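PDB 3N4P: tripartite terminase subunit 3, which probably serves in the motor that drives herpesvirus genomic DNA into empty capsids, the part described here being its C-terminal, DNA-cutting nuclease domain. Local coordinates for residues G81-G86 with I262-L267; Y95-F100 with E223-Q228; I121-S126 with E209-T214; I136-N141 with C152-S157; E193-R198 with Q230-V235. All coordinates share one frame; numbering follows the deposited sequence.

Contact 1 of 5, residues G81-G86 with I262-L267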
# COMPACT_ATOMS: atom_id res chain seq x y z
N GLY B 81 0.81 9.30 -23.29
CA GLY B 81 0.52 9.08 -21.86
C GLY B 81 -0.97 9.18 -21.56
O GLY B 81 -1.61 10.06 -22.05
N VAL B 82 -1.53 8.21 -20.83
CA VAL B 82 -2.91 8.18 -20.31
C VAL B 82 -2.82 7.89 -18.77
O VAL B 82 -2.04 7.05 -18.35
CB VAL B 82 -3.77 7.06 -20.96
CG1 VAL B 82 -5.27 7.31 -20.76
CG2 VAL B 82 -3.46 6.92 -22.44
N ALA B 83 -3.60 8.62 -17.98
CA ALA B 83 -3.72 8.39 -16.57
C ALA B 83 -5.16 8.57 -16.14
O ALA B 83 -5.91 9.43 -16.63
CB ALA B 83 -2.82 9.36 -15.77
N ALA B 84 -5.51 7.77 -15.13
CA ALA B 84 -6.85 7.72 -14.59
C ALA B 84 -6.73 7.71 -13.08
O ALA B 84 -6.16 6.75 -12.51
CB ALA B 84 -7.56 6.45 -15.09
N VAL B 85 -7.27 8.79 -12.46
CA VAL B 85 -7.25 9.08 -11.03
C VAL B 85 -8.62 9.44 -10.41
O VAL B 85 -9.54 9.88 -11.11
CB VAL B 85 -6.22 10.18 -10.69
CG1 VAL B 85 -4.90 9.97 -11.47
CG2 VAL B 85 -6.78 11.47 -11.04
N GLY B 86 -8.77 9.22 -9.09
CA GLY B 86 -10.01 9.49 -8.35
C GLY B 86 -9.62 9.86 -6.91
O GLY B 86 -8.54 9.48 -6.45
N ILE B 262 0.29 14.13 -13.54
CA ILE B 262 0.27 15.48 -13.00
C ILE B 262 -1.04 16.22 -13.41
O ILE B 262 -1.67 16.86 -12.60
CB ILE B 262 1.56 16.22 -13.41
CG1 ILE B 262 2.75 15.58 -12.70
CG2 ILE B 262 1.50 17.73 -13.07
CD1 ILE B 262 4.08 16.10 -13.09
N MET B 263 -1.50 16.04 -14.65
CA MET B 263 -2.61 16.80 -15.16
C MET B 263 -3.94 16.18 -14.75
O MET B 263 -4.85 16.90 -14.37
CB MET B 263 -2.52 16.95 -16.67
CG MET B 263 -1.34 17.70 -17.14
SD MET B 263 -1.19 19.41 -16.42
CE MET B 263 0.50 19.64 -16.98
N ALA B 264 -4.06 14.87 -14.79
CA ALA B 264 -5.29 14.30 -14.27
C ALA B 264 -5.49 14.74 -12.82
O ALA B 264 -6.60 15.11 -12.44
CB ALA B 264 -5.31 12.77 -14.40
N THR B 265 -4.44 14.71 -12.01
CA THR B 265 -4.58 15.09 -10.60
C THR B 265 -4.97 16.56 -10.45
O THR B 265 -5.90 16.88 -9.71
CB THR B 265 -3.30 14.72 -9.77
OG1 THR B 265 -2.15 15.42 -10.27
CG2 THR B 265 -3.02 13.23 -9.89
N TYR B 266 -4.31 17.43 -11.20
CA TYR B 266 -4.63 18.83 -11.29
C TYR B 266 -6.09 19.16 -11.70
O TYR B 266 -6.74 20.04 -11.09
CB TYR B 266 -3.69 19.45 -12.30
CG TYR B 266 -3.76 20.94 -12.42
CD1 TYR B 266 -3.35 21.77 -11.35
CD2 TYR B 266 -4.20 21.54 -13.62
CE1 TYR B 266 -3.40 23.14 -11.45
CE2 TYR B 266 -4.23 22.94 -13.73
CZ TYR B 266 -3.84 23.72 -12.63
OH TYR B 266 -3.85 25.09 -12.68
N LEU B 267 -6.63 18.48 -12.73
CA LEU B 267 -7.97 18.87 -13.13
C LEU B 267 -9.01 18.26 -12.20
O LEU B 267 -10.17 18.55 -12.35
CB LEU B 267 -8.28 18.52 -14.56
CG LEU B 267 -7.80 19.13 -15.88
CD1 LEU B 267 -7.17 20.53 -15.84
CD2 LEU B 267 -6.95 18.17 -16.61
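No ring or other flat side chain enters between Ala83 and Val85 of the strand and Ala264 and Thr265 of the helix, so there are no ring faces or edges to match; the surface that receives the helix is one side of the sheet itself. Ala264 CB lies 3.9 Å from Val85 CG2 and 4.4 Å from Ala83 CB, which places one methyl between two side chains that point to the same side of the strand. Both branches of Val85 are used. With chi1 at -42°, CG2 is held between the backbone N and the carbonyl carbon, turned to Ala264, while CG1 meets Thr265 CG2 at 4.1 Å. Thr265 turns its hydroxyl back to its own helix, where the carbonyls of Val261 and Ile262 are both within bonding reach, and its methyl toward the sheet. Small residues let the two axes come within 7.8 Å, at an angle of 35°. On the other side of the strand, Val82 and Ala84 pack against Met120. A helix laid closely on the central sheet is a feature of the RNase H-like nuclease fold of terminases; here this helix begins with Asp256, a predicted active-site residue.

Contact 2 of 5, residues Y95-F100 with E223-Q228; sequences YGLEHF and EYLLEQ
His99 carries its ring anti to the backbone N (chi1 -168°), and Tyr224 does the same on the helix, so that the two side chains reach across the gap and meet at about a right angle. His99 ND1 and Tyr224 OH share a hydrogen bond of 2.8 Å, noticeably bent, in which either could be the donor. The hydroxyl comes in at the imidazole edge, and the rings stand rim to rim with centroids 6.0 Å apart and planes at 52°, neither covering the other. Gln228 NE2 approaches the same nitrogen but stays 4.1 Å from His99 ND1; the firmer partner of Gln228 is the backbone N of Ile258, bound through OE1. Two residues earlier on the strand, Leu97 CD1 touches CD2 of Leu225, the residue after Tyr224, at 4.2 Å. His99 is also close to Asp256, a predicted nuclease residue, which places this contact beside the likely active site. The strand pairs on one side with 80-88, where Tyr95 and Gly96 form a classic beta bulge opposite Ala84, and on the other with 204-211. Helix 256-267 fills in beside the contact through Leu257, and Phe43 of helix 37-45 packs on Leu225.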
# COMPACT_ATOMS: atom_id res chain seq x y z
N TYR B 95 -5.64 4.97 -10.72
CA TYR B 95 -6.33 3.75 -11.10
C TYR B 95 -5.79 3.08 -12.36
O TYR B 95 -5.97 1.87 -12.57
CB TYR B 95 -7.84 4.05 -11.32
CG TYR B 95 -8.62 4.36 -9.99
CD1 TYR B 95 -8.71 3.41 -8.98
CD2 TYR B 95 -9.19 5.61 -9.77
CE1 TYR B 95 -9.41 3.66 -7.81
CE2 TYR B 95 -9.93 5.91 -8.60
CZ TYR B 95 -10.04 4.92 -7.64
OH TYR B 95 -10.73 5.17 -6.48
N GLY B 96 -5.18 3.87 -13.24
CA GLY B 96 -4.79 3.39 -14.55
C GLY B 96 -3.69 4.21 -15.15
O GLY B 96 -3.58 5.43 -14.85
N LEU B 97 -2.82 3.53 -15.90
CA LEU B 97 -1.71 4.18 -16.63
C LEU B 97 -1.56 3.48 -17.96
O LEU B 97 -1.70 2.25 -18.05
CB LEU B 97 -0.36 4.12 -15.89
CG LEU B 97 -0.24 4.76 -14.51
CD1 LEU B 97 0.98 4.21 -13.68
CD2 LEU B 97 -0.24 6.34 -14.53
N GLU B 98 -1.39 4.26 -19.02
CA GLU B 98 -0.98 3.68 -20.29
C GLU B 98 0.08 4.55 -20.87
O GLU B 98 0.04 5.78 -20.74
CB GLU B 98 -2.13 3.56 -21.26
CG GLU B 98 -3.34 2.69 -20.79
CD GLU B 98 -3.05 1.19 -20.56
OE1 GLU B 98 -1.93 0.68 -20.80
OE2 GLU B 98 -3.98 0.50 -20.11
N HIS B 99 1.00 3.92 -21.59
CA HIS B 99 1.97 4.63 -22.39
C HIS B 99 1.94 3.87 -23.68
O HIS B 99 2.53 2.79 -23.83
CB HIS B 99 3.35 4.59 -21.76
CG HIS B 99 4.32 5.54 -22.39
ND1 HIS B 99 5.58 5.77 -21.88
CD2 HIS B 99 4.23 6.30 -23.52
CE1 HIS B 99 6.23 6.61 -22.66
NE2 HIS B 99 5.43 6.96 -23.65
N PHE B 100 1.27 4.44 -24.66
CA PHE B 100 1.00 3.68 -25.88
C PHE B 100 1.84 4.08 -27.09
O PHE B 100 2.00 5.26 -27.36
CB PHE B 100 -0.49 3.79 -26.19
CG PHE B 100 -0.86 3.35 -27.60
CD1 PHE B 100 -1.27 2.06 -27.84
CD2 PHE B 100 -0.81 4.25 -28.66
CE1 PHE B 100 -1.63 1.64 -29.17
CE2 PHE B 100 -1.13 3.83 -29.97
CZ PHE B 100 -1.56 2.54 -30.21
N GLU B 223 6.81 1.20 -10.82
CA GLU B 223 8.31 1.31 -10.94
C GLU B 223 8.72 2.09 -12.20
O GLU B 223 9.60 2.97 -12.16
CB GLU B 223 8.97 -0.06 -10.92
CG GLU B 223 10.49 -0.11 -11.28
CD GLU B 223 11.27 -1.30 -10.61
OE1 GLU B 223 10.91 -2.51 -10.85
OE2 GLU B 223 12.28 -1.03 -9.89
N TYR B 224 8.00 1.86 -13.30
CA TYR B 224 8.15 2.62 -14.51
C TYR B 224 7.83 4.12 -14.31
O TYR B 224 8.57 4.98 -14.79
CB TYR B 224 7.19 2.04 -15.54
CG TYR B 224 7.31 2.65 -16.90
CD1 TYR B 224 6.33 3.52 -17.38
CD2 TYR B 224 8.40 2.33 -17.75
CE1 TYR B 224 6.43 4.08 -18.65
CE2 TYR B 224 8.52 2.90 -19.03
CZ TYR B 224 7.52 3.75 -19.47
OH TYR B 224 7.63 4.29 -20.74
N LEU B 225 6.71 4.41 -13.66
CA LEU B 225 6.28 5.75 -13.35
C LEU B 225 7.30 6.42 -12.36
O LEU B 225 7.65 7.58 -12.53
CB LEU B 225 4.85 5.76 -12.76
CG LEU B 225 4.34 7.13 -12.29
CD1 LEU B 225 4.04 7.99 -13.49
CD2 LEU B 225 3.06 7.06 -11.43
N LEU B 226 7.82 5.69 -11.38
CA LEU B 226 8.88 6.24 -10.54
C LEU B 226 10.15 6.66 -11.30
O LEU B 226 10.82 7.65 -10.94
CB LEU B 226 9.29 5.24 -9.52
CG LEU B 226 8.96 5.33 -8.02
CD1 LEU B 226 8.74 6.80 -7.46
CD2 LEU B 226 7.86 4.39 -7.55
N GLU B 227 10.54 5.89 -12.33
CA GLU B 227 11.69 6.29 -13.15
C GLU B 227 11.49 7.70 -13.74
O GLU B 227 12.41 8.52 -13.77
CB GLU B 227 12.01 5.25 -14.27
CG GLU B 227 12.98 4.17 -13.83
CD GLU B 227 12.64 2.69 -14.32
OE1 GLU B 227 12.98 1.71 -13.58
OE2 GLU B 227 12.06 2.48 -15.41
N GLN B 228 10.27 7.95 -14.19
CA GLN B 228 9.91 9.29 -14.68
C GLN B 228 9.84 10.37 -13.59
O GLN B 228 10.22 11.50 -13.83
CB GLN B 228 8.63 9.22 -15.50
CG GLN B 228 8.84 8.35 -16.75
CD GLN B 228 7.68 8.45 -17.79
OE1 GLN B 228 6.88 9.40 -17.80
NE2 GLN B 228 7.61 7.46 -18.69

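Contact 3 of 5, residues I121-S126 with E209-T214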
# COMPACT_ATOMS: atom_id res chain seq x y z
N ILE B 121 -10.07 2.54 -19.30
CA ILE B 121 -11.25 3.10 -18.61
C ILE B 121 -12.35 2.06 -18.26
O ILE B 121 -12.83 2.06 -17.13
CB ILE B 121 -11.88 4.24 -19.46
CG1 ILE B 121 -10.98 5.50 -19.38
CG2 ILE B 121 -13.36 4.57 -19.02
CD1 ILE B 121 -11.22 6.35 -20.75
N ILE B 122 -12.70 1.22 -19.22
CA ILE B 122 -13.66 0.14 -19.03
C ILE B 122 -13.16 -0.85 -17.97
O ILE B 122 -13.94 -1.23 -17.09
CB ILE B 122 -13.98 -0.53 -20.38
CG1 ILE B 122 -14.65 0.47 -21.34
CG2 ILE B 122 -14.86 -1.87 -20.27
CD1 ILE B 122 -14.32 0.02 -22.87
N SER B 123 -11.88 -1.24 -17.98
CA SER B 123 -11.42 -2.14 -16.92
C SER B 123 -11.49 -1.46 -15.56
O SER B 123 -11.82 -2.11 -14.58
CB SER B 123 -9.99 -2.61 -17.16
OG SER B 123 -9.97 -3.30 -18.41
N VAL B 124 -11.12 -0.18 -15.49
CA VAL B 124 -11.14 0.54 -14.26
C VAL B 124 -12.57 0.62 -13.73
O VAL B 124 -12.77 0.41 -12.53
CB VAL B 124 -10.61 1.93 -14.39
CG1 VAL B 124 -10.92 2.80 -13.07
CG2 VAL B 124 -9.10 1.92 -14.63
N LEU B 125 -13.54 0.95 -14.59
CA LEU B 125 -14.92 1.08 -14.13
C LEU B 125 -15.40 -0.25 -13.58
O LEU B 125 -16.01 -0.31 -12.53
CB LEU B 125 -15.87 1.53 -15.30
CG LEU B 125 -15.60 3.00 -15.66
CD1 LEU B 125 -16.48 3.37 -16.78
CD2 LEU B 125 -15.78 3.97 -14.45
N SER B 126 -15.08 -1.31 -14.30
CA SER B 126 -15.32 -2.69 -13.90
C SER B 126 -14.77 -3.06 -12.52
O SER B 126 -15.44 -3.75 -11.74
CB SER B 126 -14.60 -3.56 -14.90
OG SER B 126 -15.23 -4.79 -14.98
N GLU B 209 -4.61 -2.76 -7.64
CA GLU B 209 -5.28 -3.28 -8.85
C GLU B 209 -5.22 -2.27 -10.05
O GLU B 209 -5.98 -2.33 -10.99
CB GLU B 209 -6.76 -3.59 -8.44
CG GLU B 209 -7.62 -2.38 -8.15
CD GLU B 209 -7.45 -1.73 -6.72
OE1 GLU B 209 -6.79 -2.31 -5.81
OE2 GLU B 209 -8.04 -0.63 -6.54
N LEU B 210 -4.27 -1.33 -10.01
CA LEU B 210 -3.90 -0.44 -11.09
C LEU B 210 -3.92 -1.13 -12.53
O LEU B 210 -3.25 -2.11 -12.78
CB LEU B 210 -2.51 0.08 -10.76
CG LEU B 210 -1.61 0.98 -11.64
CD1 LEU B 210 -1.92 0.97 -13.09
CD2 LEU B 210 -1.57 2.35 -11.13
N VAL B 211 -4.69 -0.57 -13.45
CA VAL B 211 -4.88 -1.21 -14.79
C VAL B 211 -3.85 -0.64 -15.72
O VAL B 211 -3.66 0.55 -15.74
CB VAL B 211 -6.27 -0.83 -15.35
CG1 VAL B 211 -6.41 -1.23 -16.85
CG2 VAL B 211 -7.31 -1.46 -14.50
N SER B 212 -3.13 -1.50 -16.44
CA SER B 212 -2.25 -1.00 -17.48
C SER B 212 -1.93 -2.02 -18.53
O SER B 212 -1.02 -2.79 -18.34
CB SER B 212 -0.92 -0.60 -16.89
OG SER B 212 -0.12 -0.16 -17.99
N TYR B 213 -2.61 -1.98 -19.67
CA TYR B 213 -2.43 -3.03 -20.67
C TYR B 213 -1.14 -2.83 -21.47
O TYR B 213 -0.63 -3.78 -22.06
CB TYR B 213 -3.63 -3.10 -21.62
CG TYR B 213 -4.86 -3.60 -20.89
CD1 TYR B 213 -5.90 -2.72 -20.55
CD2 TYR B 213 -4.99 -4.97 -20.57
CE1 TYR B 213 -7.03 -3.16 -19.92
CE2 TYR B 213 -6.13 -5.45 -19.90
CZ TYR B 213 -7.16 -4.52 -19.57
OH TYR B 213 -8.33 -4.95 -18.94
N THR B 214 -0.61 -1.60 -21.53
CA THR B 214 0.56 -1.37 -22.38
C THR B 214 1.83 -1.41 -21.56
O THR B 214 2.93 -1.45 -22.15
CB THR B 214 0.54 0.02 -23.08
OG1 THR B 214 0.56 1.05 -22.09
CG2 THR B 214 -0.70 0.17 -23.97
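This is a helix-on-sheet contact at one margin of the fold, where Ser123 and Val124 of helix 109-127 meet Val211, at the end of a strand, and Tyr213 just beyond it. Its inner half is apolar. Val124 CG2 touches Val211 CG2 at 3.8 Å, and the other branch of Val211, CG1, lies 3.8 Å from Ser123 CB. The two branches are spread by a chi1 of 169°, which sets CG1 anti to the backbone N and CG2 anti to the carbonyl carbon, so a single valine spans two successive helix residues. The outer half is polar: the hydroxyls Ser123 OG and Tyr213 OH are modelled 2.4 Å apart, with OG at the edge of the phenol and near its plane. A hydrogen bond fits, though so short a separation makes its exact length doubtful. Ser123 OG also bonds to the carbonyl of His119, whose ring stacks on Tyr213, so the phenol is positioned by the previous helical turn as well. Glu98 of strand 91-100 binds the backbone N of Tyr213, and Val211 pairs with that same strand. Alongside, Ile121 and Ile122 pack on helix 144-161, which lies next to helix 109-127 on the same face of the sheet.

Contact 4 of 5, residues I136-N141 with C152-S157; sequences IAVEGN and CLIRQS
Ile154 alone carries the helix side of this contact, using its two branches on two residues of the strand. Its CG2, set anti to the backbone N by a chi1 of -72°, meets Ile136 CD1 at 3.9 Å. The longer branch is extended, and its end, CD1, reaches the looser neighbour Val138 CG2 at 4.4 Å. Ile136 and Val138, two apart in the strand, project to the same side, so one isoleucine of the helix serves both; in between, Ala137 projects from the other side of the sheet. The backbones stay well apart, 9.3 Å between the CA atoms of Ile136 and Ile154, and the side chains bridge the interval. Beyond this first shell, Ile136 is flanked by Val65 of strand 62-67 and by Val166 and Phe168 of strand 165-172, while Ile154 also packs on Leu67 and on Ala114 of helix 109-127. Val138 rests on Pro69, next to Asp68. Immediately after Val138 comes Glu139, which with Asp68 makes up the magnesium site observed in this structure; both acids are predicted active-site residues of the nuclease. The strand, helix 144-161 and strand 165-172 form a beta-alpha-beta unit, and acidic metal ligands at the ends of adjacent strands are characteristic of RNase H-like nucleases.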
# COMPACT_ATOMS: atom_id res chain seq x y z
N ILE B 136 -12.98 13.61 -18.73
CA ILE B 136 -11.86 13.31 -19.60
C ILE B 136 -11.33 14.58 -20.23
O ILE B 136 -12.08 15.32 -20.80
CB ILE B 136 -12.31 12.31 -20.72
CG1 ILE B 136 -12.85 11.04 -20.09
CG2 ILE B 136 -11.16 11.98 -21.72
CD1 ILE B 136 -13.62 10.13 -21.10
N ALA B 137 -10.03 14.80 -20.15
CA ALA B 137 -9.39 15.86 -20.91
C ALA B 137 -8.46 15.31 -21.98
O ALA B 137 -7.57 14.51 -21.67
CB ALA B 137 -8.54 16.72 -19.92
N VAL B 138 -8.54 15.81 -23.18
CA VAL B 138 -7.68 15.31 -24.26
C VAL B 138 -6.92 16.53 -24.71
O VAL B 138 -7.52 17.46 -25.21
CB VAL B 138 -8.49 14.80 -25.52
CG1 VAL B 138 -7.55 14.29 -26.60
CG2 VAL B 138 -9.48 13.68 -25.20
N GLU B 139 -5.60 16.51 -24.57
CA GLU B 139 -4.78 17.61 -25.02
C GLU B 139 -4.78 17.71 -26.50
O GLU B 139 -4.56 16.74 -27.19
CB GLU B 139 -3.31 17.46 -24.59
CG GLU B 139 -2.62 18.84 -24.36
CD GLU B 139 -1.23 18.94 -24.98
OE1 GLU B 139 -0.95 19.96 -25.66
OE2 GLU B 139 -0.42 18.00 -24.80
N GLY B 140 -4.96 18.91 -27.00
CA GLY B 140 -4.90 19.12 -28.43
C GLY B 140 -3.91 20.15 -28.87
O GLY B 140 -4.10 20.72 -29.92
N ASN B 141 -2.84 20.37 -28.11
CA ASN B 141 -2.12 21.63 -28.25
C ASN B 141 -1.73 21.97 -29.67
O ASN B 141 -2.08 23.07 -30.15
CB ASN B 141 -0.97 21.86 -27.20
CG ASN B 141 -0.09 23.06 -27.57
OD1 ASN B 141 0.15 24.00 -26.77
ND2 ASN B 141 0.39 23.06 -28.83
N CYS B 152 -14.15 11.94 -29.42
CA CYS B 152 -15.37 11.35 -29.92
C CYS B 152 -15.21 9.84 -30.01
O CYS B 152 -16.13 9.11 -29.68
CB CYS B 152 -15.77 12.03 -31.25
SG CYS B 152 -16.99 11.17 -32.14
N LEU B 153 -14.01 9.34 -30.33
CA LEU B 153 -13.82 7.88 -30.42
C LEU B 153 -13.82 7.23 -29.07
O LEU B 153 -14.27 6.14 -28.93
CB LEU B 153 -12.61 7.45 -31.27
CG LEU B 153 -12.64 7.75 -32.77
CD1 LEU B 153 -11.21 7.95 -33.28
CD2 LEU B 153 -13.40 6.72 -33.69
N ILE B 154 -13.36 7.94 -28.07
CA ILE B 154 -13.28 7.43 -26.71
C ILE B 154 -14.68 7.31 -26.18
O ILE B 154 -15.05 6.27 -25.62
CB ILE B 154 -12.52 8.40 -25.80
CG1 ILE B 154 -11.00 8.39 -26.14
CG2 ILE B 154 -12.74 7.97 -24.27
CD1 ILE B 154 -10.17 9.35 -25.34
N ARG B 155 -15.45 8.39 -26.28
CA ARG B 155 -16.83 8.40 -25.80
C ARG B 155 -17.60 7.21 -26.43
O ARG B 155 -18.34 6.50 -25.76
CB ARG B 155 -17.51 9.73 -26.19
CG ARG B 155 -18.87 10.00 -25.55
CD ARG B 155 -19.69 11.04 -26.36
NE ARG B 155 -19.53 10.85 -27.80
CZ ARG B 155 -20.20 9.98 -28.56
NH1 ARG B 155 -21.12 9.16 -28.03
NH2 ARG B 155 -19.93 9.90 -29.86
N GLN B 156 -17.38 7.01 -27.71
CA GLN B 156 -17.88 5.85 -28.43
C GLN B 156 -17.58 4.44 -27.85
O GLN B 156 -18.52 3.66 -27.65
CB GLN B 156 -17.36 5.91 -29.84
CG GLN B 156 -18.27 6.55 -30.74
CD GLN B 156 -17.73 6.60 -32.18
OE1 GLN B 156 -17.52 7.70 -32.74
NE2 GLN B 156 -17.45 5.41 -32.76
N SER B 157 -16.30 4.09 -27.62
CA SER B 157 -15.97 2.77 -27.03
C SER B 157 -16.55 2.67 -25.63
O SER B 157 -17.19 1.68 -25.29
CB SER B 157 -14.46 2.43 -26.93
OG SER B 157 -13.80 2.65 -28.14

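Contact 5 of 5, residues E193-R198 with Q230-V235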
# COMPACT_ATOMS: atom_id res chain seq x y z
N GLU B 193 4.21 22.10 -10.02
CA GLU B 193 4.50 22.54 -8.67
C GLU B 193 3.52 22.00 -7.63
O GLU B 193 3.93 21.63 -6.55
CB GLU B 193 4.56 24.07 -8.66
CG GLU B 193 4.77 24.62 -7.32
CD GLU B 193 6.24 24.74 -6.90
OE1 GLU B 193 6.72 23.89 -6.08
OE2 GLU B 193 6.91 25.68 -7.39
N GLN B 194 2.23 21.97 -7.93
CA GLN B 194 1.26 21.31 -7.04
C GLN B 194 1.49 19.76 -6.86
O GLN B 194 1.37 19.22 -5.76
CB GLN B 194 -0.21 21.52 -7.54
CG GLN B 194 -1.20 20.76 -6.64
CD GLN B 194 -2.59 20.56 -7.20
OE1 GLN B 194 -2.86 19.62 -8.00
NE2 GLN B 194 -3.50 21.40 -6.75
N PHE B 195 1.80 19.06 -7.95
CA PHE B 195 2.16 17.63 -7.83
C PHE B 195 3.35 17.38 -6.87
O PHE B 195 3.27 16.59 -5.90
CB PHE B 195 2.51 17.07 -9.18
CG PHE B 195 2.80 15.62 -9.13
CD1 PHE B 195 1.75 14.72 -9.07
CD2 PHE B 195 4.10 15.17 -9.08
CE1 PHE B 195 2.02 13.36 -9.00
CE2 PHE B 195 4.34 13.78 -9.04
CZ PHE B 195 3.30 12.92 -8.98
N ILE B 196 4.44 18.07 -7.13
CA ILE B 196 5.64 17.83 -6.40
C ILE B 196 5.29 17.97 -4.93
O ILE B 196 5.70 17.15 -4.10
CB ILE B 196 6.75 18.79 -6.87
CG1 ILE B 196 7.29 18.33 -8.23
CG2 ILE B 196 7.91 18.98 -5.80
CD1 ILE B 196 8.11 19.43 -8.93
N SER B 197 4.50 18.99 -4.59
CA SER B 197 4.22 19.25 -3.19
C SER B 197 3.30 18.18 -2.62
O SER B 197 3.56 17.70 -1.51
CB SER B 197 3.63 20.66 -2.99
OG SER B 197 3.02 20.73 -1.73
N ARG B 198 2.24 17.80 -3.35
CA ARG B 198 1.38 16.68 -2.93
C ARG B 198 2.06 15.34 -2.77
O ARG B 198 1.75 14.60 -1.83
CB ARG B 198 0.14 16.49 -3.86
CG ARG B 198 -0.90 17.57 -3.56
CD ARG B 198 -2.01 17.61 -4.62
NE ARG B 198 -3.20 18.31 -4.12
CZ ARG B 198 -4.36 18.39 -4.80
NH1 ARG B 198 -4.48 17.82 -5.96
NH2 ARG B 198 -5.42 19.02 -4.29
N GLN B 230 11.60 10.67 -11.07
CA GLN B 230 12.98 11.07 -10.81
C GLN B 230 13.47 12.09 -11.83
O GLN B 230 14.39 12.83 -11.56
CB GLN B 230 13.88 9.84 -10.86
CG GLN B 230 15.10 9.98 -10.03
CD GLN B 230 15.26 8.82 -9.05
OE1 GLN B 230 15.20 7.63 -9.43
NE2 GLN B 230 15.48 9.17 -7.79
N ASN B 231 12.88 12.08 -13.02
CA ASN B 231 13.35 12.95 -14.10
C ASN B 231 12.68 14.32 -14.11
O ASN B 231 12.94 15.13 -15.00
CB ASN B 231 13.15 12.27 -15.46
CG ASN B 231 14.17 11.17 -15.71
OD1 ASN B 231 15.36 11.34 -15.41
ND2 ASN B 231 13.70 10.03 -16.22
N LEU B 232 11.84 14.57 -13.11
CA LEU B 232 11.02 15.76 -13.03
C LEU B 232 11.81 17.03 -12.63
O LEU B 232 12.54 17.01 -11.64
CB LEU B 232 9.96 15.50 -11.98
CG LEU B 232 8.50 15.66 -12.37
CD1 LEU B 232 7.68 16.04 -11.13
CD2 LEU B 232 8.32 16.65 -13.54
N HIS B 233 11.65 18.11 -13.39
CA HIS B 233 12.20 19.44 -13.03
C HIS B 233 11.06 20.45 -12.98
O HIS B 233 9.91 20.08 -13.24
CB HIS B 233 13.27 19.90 -14.04
CG HIS B 233 12.86 19.75 -15.47
ND1 HIS B 233 12.62 20.84 -16.29
CD2 HIS B 233 12.65 18.65 -16.23
CE1 HIS B 233 12.29 20.40 -17.50
NE2 HIS B 233 12.30 19.08 -17.48
N ARG B 234 11.36 21.71 -12.67
CA ARG B 234 10.31 22.74 -12.52
C ARG B 234 9.73 23.51 -13.73
O ARG B 234 8.51 23.76 -13.77
CB ARG B 234 10.68 23.70 -11.42
CG ARG B 234 10.20 23.28 -10.06
CD ARG B 234 11.08 23.91 -9.04
NE ARG B 234 10.35 24.78 -8.13
CZ ARG B 234 10.39 24.67 -6.80
NH1 ARG B 234 11.14 23.73 -6.23
NH2 ARG B 234 9.70 25.52 -6.04
N VAL B 235 10.57 23.88 -14.70
CA VAL B 235 10.15 24.69 -15.89
C VAL B 235 10.30 26.19 -15.66
O VAL B 235 11.27 26.65 -15.04
CB VAL B 235 8.68 24.37 -16.41
CG1 VAL B 235 8.37 25.12 -17.69
CG2 VAL B 235 8.46 22.88 -16.66
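Helix 187-200, which meets loop 230-235 through Glu193, Phe195 and Ile196, falls within the region that experiment has found to be required for interaction with UL56 and for DNA packaging. Leu232 of the loop supplies the apolar part: its CD1 lies 3.7 Å from Ile196 CG1, and the same methyl approaches Phe195 CD2 obliquely at 4.2 Å. The Leu232 and Ile196 side chains run alongside one another, pointing in opposite senses. In the fold, this helix packs on helix 256-267, with Phe195 set against Ile258, Val261 and Ile262, and Leu232 also touches Ile262, so the loop packs where the two helices meet. Farther out, Glu193 and Arg234 form a salt bridge, OE2 to NH2, at 3.1 Å. The carboxylate and guanidinium planes are 80° apart, and Glu193 OE1 lies over one face of the guanidinium, 3.4 Å from Arg234 NH2. Glu193 reaches there by a bend at chi2 (86°), Arg234 by one at chi3. Both residues also touch a crystal neighbour, which may influence how the charged ends are placed.

Overall arrangement
Contacts 1 to 4 all reach one mixed sheet, with contact 1 only about 3 Å from the centre of the chain and contacts 2, 3 and 4 centred some 12 to 14 Å from contact 1. Contact 1 spans the longest part of the chain, and the other four fall within that span; contacts 2 and 5 alternate along it, as do contacts 3 and 5. Strands 80-88, 91-100 and 204-211 are successive neighbours, tying contacts 1, 2 and 3 together. Contact 5 joins contact 1 through Ile262 and Phe195, yet lies about 26 Å from contacts 3 and 4. Helix 256-267 lies on one side of the sheet and helix 109-127 on the other, and the predicted catalytic acids gather from separate elements of sequence.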